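Local atomic coordinates of heme peroxidase (Bacteroides thetaiotaomicron, PDB entry 2GVK), a protein that is a dye-decolorizing peroxidase that probably uses haem to reduce hydrogen peroxide while oxidising dyes and related substrates. Residues 213-216 with 217-220; 195-198 with 199-202; 275-278 with 279-283; 116-119 with 120-123; 146-149 with 150-153. All coordinates share one frame; numbering follows the deposited sequence.

In the fold
Four of the five contacts lie in the C-terminal half of this dye-decolorizing peroxidase or lead into it; contact 4, on helix 118-131, belongs to the N-terminal half. Contacts 2 and 5 touch directly, His195 CD2 coming 3.4 Å from Ile153 CG2. Contact 1 lies in series with contact 2, their centres about 18 Å apart, and comes within about 5 Å of contact 5 at the nearest atoms. Contacts 3 and 4 sit on opposite sides of the chain's centre, about 35 Å apart between centres. Contact 5 leads toward Asp158 of the family's GXXDG signature, near the expected haem pocket. Contacts 4 and 5 both touch one neighbouring subunit, and contacts 1 and 5 share another.

Contact 1: residues 213-216 with 217-220; sequences GRHK and FNDV
Arg214 and Asp219 carry the charged part of this loop, which follows helix 205-212. The guanidinium grips Asp219 side-on, and its plane stands 43° from that of the carboxylate. NE of Arg214 forms a salt bridge with Asp219 OD1 at 2.9 Å, meeting that oxygen from above the carboxylate plane. The same NE and NH2 both donate to the backbone oxygen, with Arg214 NH2 at 2.8 Å from Asp219 O and almost in line with the C=O bond. The bend at chi3 (70°) turns the guanidinium toward Asp219. A leucine here would probably leave Asp219 O without the two donors the arginine supplies and OD1 without its positive mate.

Backbone bonds close the turn. His215 N donates to Val220 O at 2.8 Å, while Asp219 N gives a weak bond to His215 O. Within the tip, Asn218 OD1 accepts from Val220 N at 3.0 Å, an Asx turn.

The remaining side-chain contacts are van der Waals approaches to polar atoms. His215 and Asn218 run side by side, ring and amide planes 83° apart, and His215 CB makes the touch, 3.1 Å from Asn218 OD1; the CD2 edge of the imidazole is 3.1 Å from Val220 O. Asp219 OD2 is bonded to Thr160 and to Ser55 of a neighbouring subunit. With both carboxylate oxygens engaged, Asp219 is likely to be ionised, and the arginine would balance its charge while tying the loop ends together.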
loop_
_atom_site.group_PDB
_atom_site.type_symbol
_atom_site.label_atom_id
_atom_site.label_comp_id
_atom_site.label_asym_id
_atom_site.label_seq_id
_atom_site.Cartn_x
_atom_site.Cartn_y
_atom_site.Cartn_z
ATOM N N GLY A 213 -27.917 -12.290 -16.001
ATOM C CA GLY A 213 -28.408 -13.193 -14.956
ATOM C C GLY A 213 -27.976 -12.808 -13.536
ATOM O O GLY A 213 -28.167 -13.581 -12.601
ATOM N N ARG A 214 -27.370 -11.620 -13.388
ATOM C CA ARG A 214 -26.990 -11.090 -12.073
ATOM C C ARG A 214 -27.351 -9.612 -12.011
ATOM O O ARG A 214 -27.524 -8.964 -13.047
ATOM C CB ARG A 214 -25.465 -11.263 -11.816
ATOM C CG ARG A 214 -24.914 -12.651 -12.135
ATOM C CD ARG A 214 -23.460 -12.787 -11.742
ATOM N NE ARG A 214 -23.306 -12.808 -10.292
ATOM C CZ ARG A 214 -23.284 -13.916 -9.546
ATOM N NH1 ARG A 214 -23.373 -15.117 -10.114
ATOM N NH2 ARG A 214 -23.161 -13.823 -8.227
ATOM N N HIS A 215 -27.467 -9.078 -10.799
ATOM C CA HIS A 215 -27.740 -7.654 -10.619
ATOM C C HIS A 215 -26.490 -6.826 -10.892
ATOM O O HIS A 215 -25.361 -7.245 -10.576
ATOM C CB HIS A 215 -28.274 -7.393 -9.227
ATOM C CG HIS A 215 -29.644 -7.936 -9.004
ATOM N ND1 HIS A 215 -30.779 -7.286 -9.439
ATOM C CD2 HIS A 215 -30.069 -9.088 -8.427
ATOM C CE1 HIS A 215 -31.843 -7.999 -9.111
ATOM N NE2 HIS A 215 -31.440 -9.099 -8.504
ATOM N N LYS A 216 -26.669 -5.680 -11.525
ATOM C CA LYS A 216 -25.543 -4.941 -12.011
ATOM C C LYS A 216 -24.719 -4.319 -10.889
ATOM O O LYS A 216 -23.476 -4.333 -10.934
ATOM C CB LYS A 216 -25.992 -3.846 -12.991
ATOM C CG LYS A 216 -24.812 -3.194 -13.754
ATOM C CD LYS A 216 -25.290 -2.322 -14.875
ATOM C CE LYS A 216 -24.133 -1.805 -15.747
ATOM N NZ LYS A 216 -24.626 -1.009 -16.957
ATOM N N PHE A 217 -25.418 -3.754 -9.906
ATOM C CA PHE A 217 -24.794 -3.012 -8.821
ATOM C C PHE A 217 -24.105 -3.944 -7.828
ATOM O O PHE A 217 -22.887 -3.864 -7.615
ATOM C CB PHE A 217 -25.860 -2.162 -8.088
ATOM C CG PHE A 217 -25.300 -1.290 -6.999
ATOM C CD1 PHE A 217 -24.822 -0.017 -7.285
ATOM C CD2 PHE A 217 -25.266 -1.732 -5.690
ATOM C CE1 PHE A 217 -24.295 0.788 -6.280
ATOM C CE2 PHE A 217 -24.740 -0.934 -4.685
ATOM C CZ PHE A 217 -24.259 0.327 -4.981
ATOM N N ASN A 218 -24.870 -4.865 -7.287
ATOM C CA ASN A 218 -24.415 -5.684 -6.134
ATOM C C ASN A 218 -23.973 -7.107 -6.478
ATOM O O ASN A 218 -23.576 -7.868 -5.587
ATOM C CB ASN A 218 -25.490 -5.706 -5.043
ATOM C CG ASN A 218 -26.763 -6.420 -5.474
ATOM O OD1 ASN A 218 -26.789 -7.170 -6.470
ATOM N ND2 ASN A 218 -27.824 -6.235 -4.693
ATOM N N ASP A 219 -24.022 -7.464 -7.773
ATOM C CA ASP A 219 -23.511 -8.774 -8.250
ATOM C C ASP A 219 -24.275 -9.975 -7.663
ATOM O O ASP A 219 -23.820 -11.092 -7.770
ATOM C CB ASP A 219 -22.012 -8.911 -7.939
ATOM C CG ASP A 219 -21.371 -10.147 -8.617
ATOM O OD1 ASP A 219 -21.701 -10.432 -9.791
ATOM O OD2 ASP A 219 -20.504 -10.802 -7.977
ATOM N N VAL A 220 -25.454 -9.738 -7.116
ATOM C CA VAL A 220 -26.292 -10.824 -6.608
ATOM C C VAL A 220 -26.991 -11.530 -7.767
ATOM O O VAL A 220 -27.533 -10.892 -8.655
ATOM C CB VAL A 220 -27.346 -10.305 -5.594
ATOM C CG1 VAL A 220 -28.310 -11.409 -5.192
ATOM C CG2 VAL A 220 -26.647 -9.719 -4.347
#

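Contact 2: residues 195-198 with 199-202; sequences HDMV and AWNA
Asp196 caps the short helix 197-201 at its N-terminus, where the chain leaves strand 186-195. Its CG stands anti to the backbone N (chi1 -175°), which brings OD1 to 3.1 Å from Ala199 N. The bond is nearly straight at the hydrogen (166°), though the amide reaches OD1 from above the carboxylate plane. The other oxygen, OD2, rests against the methyl of the same alanine, 3.5 Å from Ala199 CB, so both branches of the carboxylate meet one residue.

The tight side of the turn is the one that faces the protein. Trp200 N donates to Asp196 O at 3.1 Å, and the indole is buried: its NE1 bonds Ile154 O, Phe295 meets it edge to face, and helix 205-212 covers it through Val211 and Ile212. In the conformer given, selenomethionine Met197 makes a Met-aromatic contact, its selenium oblique to the five-membered ring and 4.5 Å from Trp200 CD1; a second conformer leaves this contact in doubt.

Looser packing marks the solvent side, where Asp196, Val198, Asn201 and Ala202 are exposed. Here the backbone does most of the holding, and the last bond, from Ala202 N to Val198 O, is weak. Asn201 is touched by Glu130 of a neighbouring subunit. Its own N donates to Met197 O at 2.9 Å, and its CB lies 3.3 Å from that same oxygen.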
loop_
_atom_site.group_PDB
_atom_site.type_symbol
_atom_site.label_atom_id
_atom_site.label_comp_id
_atom_site.label_asym_id
_atom_site.label_seq_id
_atom_site.Cartn_x
_atom_site.Cartn_y
_atom_site.Cartn_z
ATOM N N HIS A 195 -17.612 -6.330 -28.838
ATOM C CA HIS A 195 -18.949 -5.955 -28.386
ATOM C C HIS A 195 -19.561 -4.876 -29.213
ATOM O O HIS A 195 -18.851 -4.010 -29.771
ATOM C CB HIS A 195 -18.901 -5.492 -26.942
ATOM C CG HIS A 195 -18.484 -6.547 -25.998
ATOM N ND1 HIS A 195 -19.229 -7.692 -25.785
ATOM C CD2 HIS A 195 -17.368 -6.675 -25.240
ATOM C CE1 HIS A 195 -18.605 -8.456 -24.910
ATOM N NE2 HIS A 195 -17.467 -7.872 -24.578
ATOM N N ASP A 196 -20.894 -4.933 -29.327
ATOM C CA ASP A 196 -21.692 -3.843 -29.868
ATOM C C ASP A 196 -22.102 -2.994 -28.679
ATOM O O ASP A 196 -23.167 -3.179 -28.096
ATOM C CB ASP A 196 -22.913 -4.401 -30.595
ATOM C CG ASP A 196 -23.732 -3.326 -31.301
ATOM O OD1 ASP A 196 -23.531 -2.109 -31.024
ATOM O OD2 ASP A 196 -24.623 -3.709 -32.115
HETATM N N MSE A 197 -21.208 -2.091 -28.285
HETATM C CA MSE A 197 -21.422 -1.272 -27.072
HETATM C C MSE A 197 -22.536 -0.271 -27.223
HETATM O O MSE A 197 -23.200 0.055 -26.266
HETATM C CB MSE A 197 -20.138 -0.551 -26.678
HETATM C CG MSE A 197 -19.076 -1.456 -26.261
HETATM SE SE MSE A 197 -19.594 -2.589 -24.742
HETATM C CE MSE A 197 -19.220 -1.344 -23.302
ATOM N N VAL A 198 -22.774 0.197 -28.430
ATOM C CA VAL A 198 -23.850 1.138 -28.644
ATOM C C VAL A 198 -25.203 0.469 -28.371
ATOM O O VAL A 198 -26.011 0.983 -27.605
ATOM C CB VAL A 198 -23.804 1.734 -30.073
ATOM C CG1 VAL A 198 -25.041 2.525 -30.350
ATOM C CG2 VAL A 198 -22.556 2.601 -30.226
ATOM N N ALA A 199 -25.391 -0.732 -28.895
ATOM C CA ALA A 199 -26.622 -1.472 -28.653
ATOM C C ALA A 199 -26.757 -1.854 -27.169
ATOM O O ALA A 199 -27.845 -1.799 -26.611
ATOM C CB ALA A 199 -26.661 -2.679 -29.496
ATOM N N TRP A 200 -25.646 -2.276 -26.554
ATOM C CA TRP A 200 -25.646 -2.673 -25.144
ATOM C C TRP A 200 -26.034 -1.517 -24.242
ATOM O O TRP A 200 -26.861 -1.666 -23.347
ATOM C CB TRP A 200 -24.271 -3.194 -24.752
ATOM C CG TRP A 200 -24.145 -3.565 -23.324
ATOM C CD1 TRP A 200 -23.409 -2.929 -22.381
ATOM C CD2 TRP A 200 -24.777 -4.682 -22.659
ATOM N NE1 TRP A 200 -23.553 -3.546 -21.174
ATOM C CE2 TRP A 200 -24.365 -4.647 -21.321
ATOM C CE3 TRP A 200 -25.657 -5.697 -23.073
ATOM C CZ2 TRP A 200 -24.776 -5.608 -20.383
ATOM C CZ3 TRP A 200 -26.066 -6.649 -22.138
ATOM C CH2 TRP A 200 -25.643 -6.582 -20.810
ATOM N N ASN A 201 -25.440 -0.357 -24.494
ATOM C CA ASN A 201 -25.662 0.807 -23.656
ATOM C C ASN A 201 -27.087 1.373 -23.835
ATOM O O ASN A 201 -27.576 2.093 -22.993
ATOM C CB ASN A 201 -24.607 1.892 -23.954
ATOM C CG ASN A 201 -23.219 1.561 -23.370
ATOM O OD1 ASN A 201 -23.097 0.826 -22.397
ATOM N ND2 ASN A 201 -22.201 2.199 -23.903
ATOM N N ALA A 202 -27.745 1.004 -24.922
ATOM C CA ALA A 202 -29.108 1.437 -25.167
ATOM C C ALA A 202 -30.125 0.631 -24.343
ATOM O O ALA A 202 -31.303 1.017 -24.245
ATOM C CB ALA A 202 -29.435 1.338 -26.665
#

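Contact 3: residues 275-278 with 279-283; sequences RMLE and NMFIG
Phe281 presents the edge of its ring to Leu277, four residues earlier on helix 270-281. The carbonyl oxygen of Leu277 lies in the ring plane, 3.3 Å from Phe281 CD1. Farther out, Phe281 CE1 is 4.0 Å from Leu277 CD2, as the two side chains run side by side in the same direction. Both place CG beside the backbone N and anti to the carbonyl carbon (Phe281 chi1 -73°), and both lean on Ile95; Leu277 also packs on Phe189 and Phe281 on Tyr193, two residues of strand 186-195. The other flat group, the amide of Asn279, stands near Arg275 O, and its ND2 bonds Val235 O at the end of helix 232-235.

Beside them two selenomethionines meet. Met276 and Met280 also lie side by side, with Met276 CE 4.2 Å from Met280 SE, a tentative contact because Met276 has a second conformer. Met280 reaches Tyr193 as well, so Leu277, Met280 and Phe281 all pack on strand 186-195 of the eight-stranded antiparallel sheet.

Regular backbone bonds join the turns, among them Phe281 N to Leu277 O at 2.9 Å. The pattern changes at Glu278 O, which takes two donors: Ile282 N at 2.9 Å and Gly283 N, one residue farther on, also at 2.9 Å. At the phi of Gly283 (102°) a side chain would jam against the preceding carbonyl. The arrangement is that of a helix C-terminus, in which one carbonyl takes both an i+4 and an i+5 amide and a glycine of positive phi is the first residue to leave the helical path.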
loop_
_atom_site.group_PDB
_atom_site.type_symbol
_atom_site.label_atom_id
_atom_site.label_comp_id
_atom_site.label_asym_id
_atom_site.label_seq_id
_atom_site.Cartn_x
_atom_site.Cartn_y
_atom_site.Cartn_z
ATOM N N ARG A 275 -19.005 -28.084 -23.889
ATOM C CA ARG A 275 -20.433 -28.152 -23.586
ATOM C C ARG A 275 -21.012 -26.763 -23.311
ATOM O O ARG A 275 -22.125 -26.446 -23.735
ATOM C CB ARG A 275 -20.695 -29.082 -22.400
ATOM C CG ARG A 275 -22.143 -29.090 -21.922
ATOM C CD ARG A 275 -22.663 -30.464 -21.517
ATOM N NE ARG A 275 -22.498 -31.452 -22.577
ATOM C CZ ARG A 275 -22.978 -32.688 -22.520
ATOM N NH1 ARG A 275 -23.651 -33.092 -21.452
ATOM N NH2 ARG A 275 -22.785 -33.527 -23.530
HETATM N N MSE A 276 -20.243 -25.941 -22.601
HETATM C CA MSE A 276 -20.594 -24.544 -22.347
HETATM C C MSE A 276 -20.778 -23.807 -23.679
HETATM O O MSE A 276 -21.765 -23.111 -23.890
HETATM C CB MSE A 276 -19.491 -23.881 -21.514
HETATM C CG MSE A 276 -19.733 -22.439 -21.180
HETATM SE SE MSE A 276 -18.119 -21.572 -20.511
HETATM C CE MSE A 276 -17.203 -21.301 -22.248
ATOM N N LEU A 277 -19.813 -23.984 -24.582
ATOM C CA LEU A 277 -19.881 -23.359 -25.888
ATOM C C LEU A 277 -21.093 -23.842 -26.687
ATOM O O LEU A 277 -21.724 -23.054 -27.392
ATOM C CB LEU A 277 -18.600 -23.616 -26.677
ATOM C CG LEU A 277 -17.346 -22.936 -26.146
ATOM C CD1 LEU A 277 -16.113 -23.526 -26.806
ATOM C CD2 LEU A 277 -17.396 -21.446 -26.368
ATOM N N GLU A 278 -21.385 -25.138 -26.622
ATOM C CA GLU A 278 -22.609 -25.668 -27.281
ATOM C C GLU A 278 -23.856 -24.963 -26.719
ATOM O O GLU A 278 -24.723 -24.507 -27.482
ATOM C CB GLU A 278 -22.728 -27.157 -27.084
ATOM C CG GLU A 278 -21.730 -27.984 -27.884
ATOM C CD GLU A 278 -21.799 -29.484 -27.537
ATOM O OE1 GLU A 278 -22.641 -29.871 -26.681
ATOM O OE2 GLU A 278 -20.995 -30.273 -28.100
ATOM N N ASN A 279 -23.945 -24.871 -25.390
ATOM C CA ASN A 279 -25.073 -24.199 -24.753
ATOM C C ASN A 279 -25.212 -22.746 -25.230
ATOM O O ASN A 279 -26.318 -22.232 -25.352
ATOM C CB ASN A 279 -24.930 -24.214 -23.226
ATOM C CG ASN A 279 -25.290 -25.554 -22.608
ATOM O OD1 ASN A 279 -25.507 -26.547 -23.305
ATOM N ND2 ASN A 279 -25.339 -25.587 -21.289
HETATM N N MSE A 280 -24.083 -22.072 -25.429
HETATM C CA MSE A 280 -24.094 -20.668 -25.828
HETATM C C MSE A 280 -24.479 -20.483 -27.275
HETATM O O MSE A 280 -25.369 -19.664 -27.597
HETATM C CB MSE A 280 -22.720 -20.045 -25.612
HETATM C CG MSE A 280 -22.340 -19.887 -24.169
HETATM SE SE MSE A 280 -20.478 -19.362 -24.016
HETATM C CE MSE A 280 -20.618 -17.550 -24.925
ATOM N N PHE A 281 -23.829 -21.232 -28.161
ATOM C CA PHE A 281 -23.925 -20.961 -29.604
ATOM C C PHE A 281 -25.017 -21.747 -30.302
ATOM O O PHE A 281 -25.585 -21.271 -31.276
ATOM C CB PHE A 281 -22.565 -21.196 -30.278
ATOM C CG PHE A 281 -21.546 -20.127 -29.958
ATOM C CD1 PHE A 281 -20.808 -20.180 -28.772
ATOM C CD2 PHE A 281 -21.376 -19.044 -30.802
ATOM C CE1 PHE A 281 -19.908 -19.193 -28.466
ATOM C CE2 PHE A 281 -20.471 -18.064 -30.515
ATOM C CZ PHE A 281 -19.750 -18.113 -29.327
ATOM N N ILE A 282 -25.267 -22.962 -29.846
ATOM C CA ILE A 282 -26.357 -23.780 -30.406
ATOM C C ILE A 282 -27.614 -23.621 -29.568
ATOM O O ILE A 282 -28.730 -23.433 -30.115
ATOM C CB ILE A 282 -25.977 -25.263 -30.460
ATOM C CG1 ILE A 282 -24.649 -25.454 -31.201
ATOM C CG2 ILE A 282 -27.091 -26.077 -31.128
ATOM C CD1 ILE A 282 -24.650 -24.905 -32.625
ATOM N N GLY A 283 -27.445 -23.680 -28.251
ATOM C CA GLY A 283 -28.551 -23.605 -27.319
ATOM C C GLY A 283 -28.926 -24.972 -26.770
ATOM O O GLY A 283 -28.893 -25.983 -27.488
#

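Contact 4: residues 116-119 with 120-123; sequences KQMG and LCFE
The first turn of helix 118-131 joins Gln117 and Met118 to Leu120, Cys121 and Phe122, where the chain passes from strand 109-115 into the helix. Leu120 N donates to Gln117 O at 3.2 Å, an i to i+3 bond that precedes the regular ones. These follow at once: Phe122 N to Met118 O at 2.9 Å, and Glu123 N to Gly119 O at 2.9 Å.

The side chain of selenomethionine Met118 is bent at chi2 (59°), which folds its selenium back to 3.9 Å from Cys121 CB; both residues also pack on Ile26 of strand 24-32. Phe122 turns an edge to Gly119 O, with CD2 4.0 Å away. Its ring packs against a neighbouring subunit, meeting Tyr147 there edge to face and Phe145 with the planes about 35° apart.

Glu123 points onward to a salt bridge with Arg59 through OE2 and to a hydrogen bond with Tyr147 of that neighbouring subunit through OE1. Paired in this way, its buried carboxylate is probably ionised, and the helix start serves both the fold and the subunit interface.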
loop_
_atom_site.group_PDB
_atom_site.type_symbol
_atom_site.label_atom_id
_atom_site.label_comp_id
_atom_site.label_asym_id
_atom_site.label_seq_id
_atom_site.Cartn_x
_atom_site.Cartn_y
_atom_site.Cartn_z
ATOM N N LYS A 116 0.799 -7.067 -11.390
ATOM C CA LYS A 116 0.248 -5.825 -10.820
ATOM C C LYS A 116 0.703 -4.590 -11.581
ATOM O O LYS A 116 0.089 -3.515 -11.454
ATOM C CB LYS A 116 0.598 -5.705 -9.322
ATOM C CG LYS A 116 -0.280 -6.575 -8.443
ATOM C CD LYS A 116 -0.097 -6.267 -6.965
ATOM N N GLN A 117 1.768 -4.726 -12.355
ATOM C CA GLN A 117 2.257 -3.636 -13.211
ATOM C C GLN A 117 2.492 -4.137 -14.615
ATOM O O GLN A 117 3.066 -5.183 -14.802
ATOM C CB GLN A 117 3.541 -3.067 -12.666
ATOM C CG GLN A 117 3.380 -2.361 -11.368
ATOM C CD GLN A 117 4.660 -1.685 -10.926
ATOM O OE1 GLN A 117 5.751 -1.941 -11.492
ATOM N NE2 GLN A 117 4.560 -0.829 -9.929
HETATM N N MSE A 118 2.039 -3.381 -15.608
HETATM C CA MSE A 118 2.192 -3.782 -17.005
HETATM C C MSE A 118 3.655 -3.879 -17.427
HETATM O O MSE A 118 4.002 -4.704 -18.270
HETATM C CB MSE A 118 1.440 -2.827 -17.927
HETATM C CG MSE A 118 1.573 -3.159 -19.383
HETATM SE SE MSE A 118 0.906 -4.962 -19.800
HETATM C CE MSE A 118 -0.915 -4.499 -20.400
ATOM N N GLY A 119 4.521 -3.086 -16.797
ATOM C CA GLY A 119 5.943 -3.099 -17.122
ATOM C C GLY A 119 6.598 -4.460 -16.893
ATOM O O GLY A 119 7.522 -4.858 -17.622
ATOM N N LEU A 120 6.100 -5.195 -15.915
ATOM C CA LEU A 120 6.630 -6.538 -15.637
ATOM C C LEU A 120 6.179 -7.537 -16.679
ATOM O O LEU A 120 6.937 -8.422 -17.060
ATOM C CB LEU A 120 6.221 -6.989 -14.234
ATOM C CG LEU A 120 6.659 -6.067 -13.088
ATOM C CD1 LEU A 120 6.317 -6.724 -11.759
ATOM C CD2 LEU A 120 8.129 -5.739 -13.139
ATOM N N CYS A 121 4.944 -7.392 -17.154
ATOM C CA CYS A 121 4.461 -8.242 -18.243
ATOM C C CYS A 121 5.279 -7.974 -19.469
ATOM O O CYS A 121 5.698 -8.906 -20.165
ATOM C CB CYS A 121 2.989 -7.988 -18.530
ATOM S SG CYS A 121 1.874 -8.340 -17.094
ATOM N N PHE A 122 5.526 -6.699 -19.750
ATOM C CA PHE A 122 6.363 -6.326 -20.890
ATOM C C PHE A 122 7.741 -6.940 -20.775
ATOM O O PHE A 122 8.258 -7.470 -21.730
ATOM C CB PHE A 122 6.498 -4.789 -21.018
ATOM C CG PHE A 122 7.654 -4.365 -21.857
ATOM C CD1 PHE A 122 7.583 -4.434 -23.232
ATOM C CD2 PHE A 122 8.864 -3.984 -21.271
ATOM C CE1 PHE A 122 8.670 -4.110 -24.004
ATOM C CE2 PHE A 122 9.952 -3.627 -22.050
ATOM C CZ PHE A 122 9.860 -3.720 -23.418
ATOM N N GLU A 123 8.330 -6.872 -19.601
ATOM C CA GLU A 123 9.678 -7.392 -19.402
ATOM C C GLU A 123 9.750 -8.875 -19.815
ATOM O O GLU A 123 10.609 -9.283 -20.615
ATOM C CB GLU A 123 10.089 -7.216 -17.926
ATOM C CG GLU A 123 11.402 -7.881 -17.540
ATOM C CD GLU A 123 12.585 -7.076 -17.922
ATOM O OE1 GLU A 123 12.458 -6.223 -18.837
ATOM O OE2 GLU A 123 13.643 -7.235 -17.261
#

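Contact 5: residues 146-149 with 150-153; sequences RYMD and GKAI
Lys151 NZ meets Asp149 OD1 at 2.8 Å, a salt bridge made on the syn lone pair of the oxygen. The chain of Lys151 runs extended until a bend at chi4 (-58°), which turns the ammonium onto the carboxylate; on the way, CE passes 3.7 Å from Met148 CB. Asp149 holds a second charge through OD2, which pairs with Arg59 of a neighbouring subunit. A serine in place of Lys151 would probably leave Asp149 OD1 without its charged mate and uncover the side of Met148.

Beneath this bridge the chain turns sharply. Asp149 is the centre of an inverse gamma turn, in which Gly150 N gives a weak bond to Met148 O, and Lys151 N then donates to Tyr147 O at 2.9 Å. Gly150 has positive phi, and a CB on it would clash with Asp149 O. The Arg146 guanidinium lays one face over the turn, Gly150 N standing 3.4 Å above its plane, while NH2 bonds Asn58 O of the neighbouring subunit. The loop leads from strand 136-145 to the GXXDG signature of dye-decolorizing peroxidases: the Gly150 backbone bonds that of Asp158.

Met148 CG lies 3.5 Å over one face of the Tyr147 ring, offset toward the rim, and Ala152 O sits at the edge, 3.5 Å from Tyr147 CD2. A water donates to Ile153 O at 2.9 Å and only weakly to Tyr147 OH, which has its stronger partner, Glu123, in another subunit.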
loop_
_atom_site.group_PDB
_atom_site.type_symbol
_atom_site.label_atom_id
_atom_site.label_comp_id
_atom_site.label_asym_id
_atom_site.label_seq_id
_atom_site.Cartn_x
_atom_site.Cartn_y
_atom_site.Cartn_z
ATOM N N ARG A 146 -7.676 -4.886 -15.597
ATOM C CA ARG A 146 -8.767 -5.033 -14.641
ATOM C C ARG A 146 -9.554 -3.737 -14.617
ATOM O O ARG A 146 -8.984 -2.633 -14.603
ATOM C CB ARG A 146 -8.224 -5.358 -13.259
ATOM C CG ARG A 146 -9.277 -5.761 -12.262
ATOM C CD ARG A 146 -8.630 -6.134 -10.924
ATOM N NE ARG A 146 -9.618 -6.217 -9.836
ATOM C CZ ARG A 146 -10.341 -7.274 -9.608
ATOM N NH1 ARG A 146 -10.230 -8.311 -10.397
ATOM N NH2 ARG A 146 -11.218 -7.288 -8.604
ATOM N N TYR A 147 -10.865 -3.861 -14.625
ATOM C CA TYR A 147 -11.736 -2.725 -14.746
ATOM C C TYR A 147 -12.565 -2.604 -13.476
ATOM O O TYR A 147 -13.443 -3.423 -13.208
ATOM C CB TYR A 147 -12.637 -2.906 -15.989
ATOM C CG TYR A 147 -13.652 -1.828 -16.212
ATOM C CD1 TYR A 147 -13.308 -0.495 -16.104
ATOM C CD2 TYR A 147 -14.915 -2.140 -16.690
ATOM C CE1 TYR A 147 -14.264 0.517 -16.340
ATOM C CE2 TYR A 147 -15.856 -1.153 -16.925
ATOM C CZ TYR A 147 -15.520 0.164 -16.767
ATOM O OH TYR A 147 -16.455 1.130 -17.011
HETATM N N MSE A 148 -12.227 -1.613 -12.661
HETATM C CA MSE A 148 -12.941 -1.374 -11.418
HETATM C C MSE A 148 -12.843 -2.627 -10.525
HETATM O O MSE A 148 -11.782 -3.269 -10.457
HETATM C CB MSE A 148 -14.418 -1.010 -11.709
HETATM C CG MSE A 148 -14.596 0.104 -12.743
HETATM SE SE MSE A 148 -14.091 1.789 -11.971
HETATM C CE MSE A 148 -13.698 2.894 -13.630
ATOM N N ASP A 149 -13.962 -3.010 -9.925
ATOM C CA ASP A 149 -13.994 -4.142 -8.990
ATOM C C ASP A 149 -14.232 -5.452 -9.722
ATOM O O ASP A 149 -15.205 -6.185 -9.434
ATOM C CB ASP A 149 -15.067 -3.921 -7.887
ATOM C CG ASP A 149 -16.482 -3.733 -8.454
ATOM O OD1 ASP A 149 -16.608 -3.207 -9.578
ATOM O OD2 ASP A 149 -17.476 -4.055 -7.740
ATOM N N GLY A 150 -13.393 -5.722 -10.709
ATOM C CA GLY A 150 -13.471 -6.976 -11.462
ATOM C C GLY A 150 -14.599 -7.023 -12.471
ATOM O O GLY A 150 -15.075 -8.104 -12.829
ATOM N N LYS A 151 -14.984 -5.857 -12.993
ATOM C CA LYS A 151 -16.032 -5.794 -14.013
ATOM C C LYS A 151 -15.524 -6.213 -15.370
ATOM O O LYS A 151 -14.387 -5.926 -15.753
ATOM C CB LYS A 151 -16.598 -4.367 -14.119
ATOM C CG LYS A 151 -17.255 -3.848 -12.859
ATOM C CD LYS A 151 -17.880 -2.486 -13.110
ATOM C CE LYS A 151 -18.104 -1.683 -11.801
ATOM N NZ LYS A 151 -18.971 -2.409 -10.826
ATOM N N ALA A 152 -16.383 -6.900 -16.110
ATOM C CA ALA A 152 -16.202 -7.052 -17.516
ATOM C C ALA A 152 -16.488 -5.692 -18.180
ATOM O O ALA A 152 -17.062 -4.796 -17.561
ATOM C CB ALA A 152 -17.128 -8.128 -18.069
ATOM N N ILE A 153 -16.099 -5.554 -19.416
ATOM C CA ILE A 153 -16.162 -4.270 -20.083
ATOM C C ILE A 153 -17.637 -3.819 -20.308
ATOM O O ILE A 153 -17.910 -2.631 -20.507
ATOM C CB ILE A 153 -15.364 -4.325 -21.406
ATOM C CG1 ILE A 153 -14.916 -2.916 -21.844
ATOM C CG2 ILE A 153 -16.156 -5.032 -22.484
ATOM C CD1 ILE A 153 -13.845 -2.944 -22.898
HETATM O O HOH W 1 -17.769 0.221 -20.078
#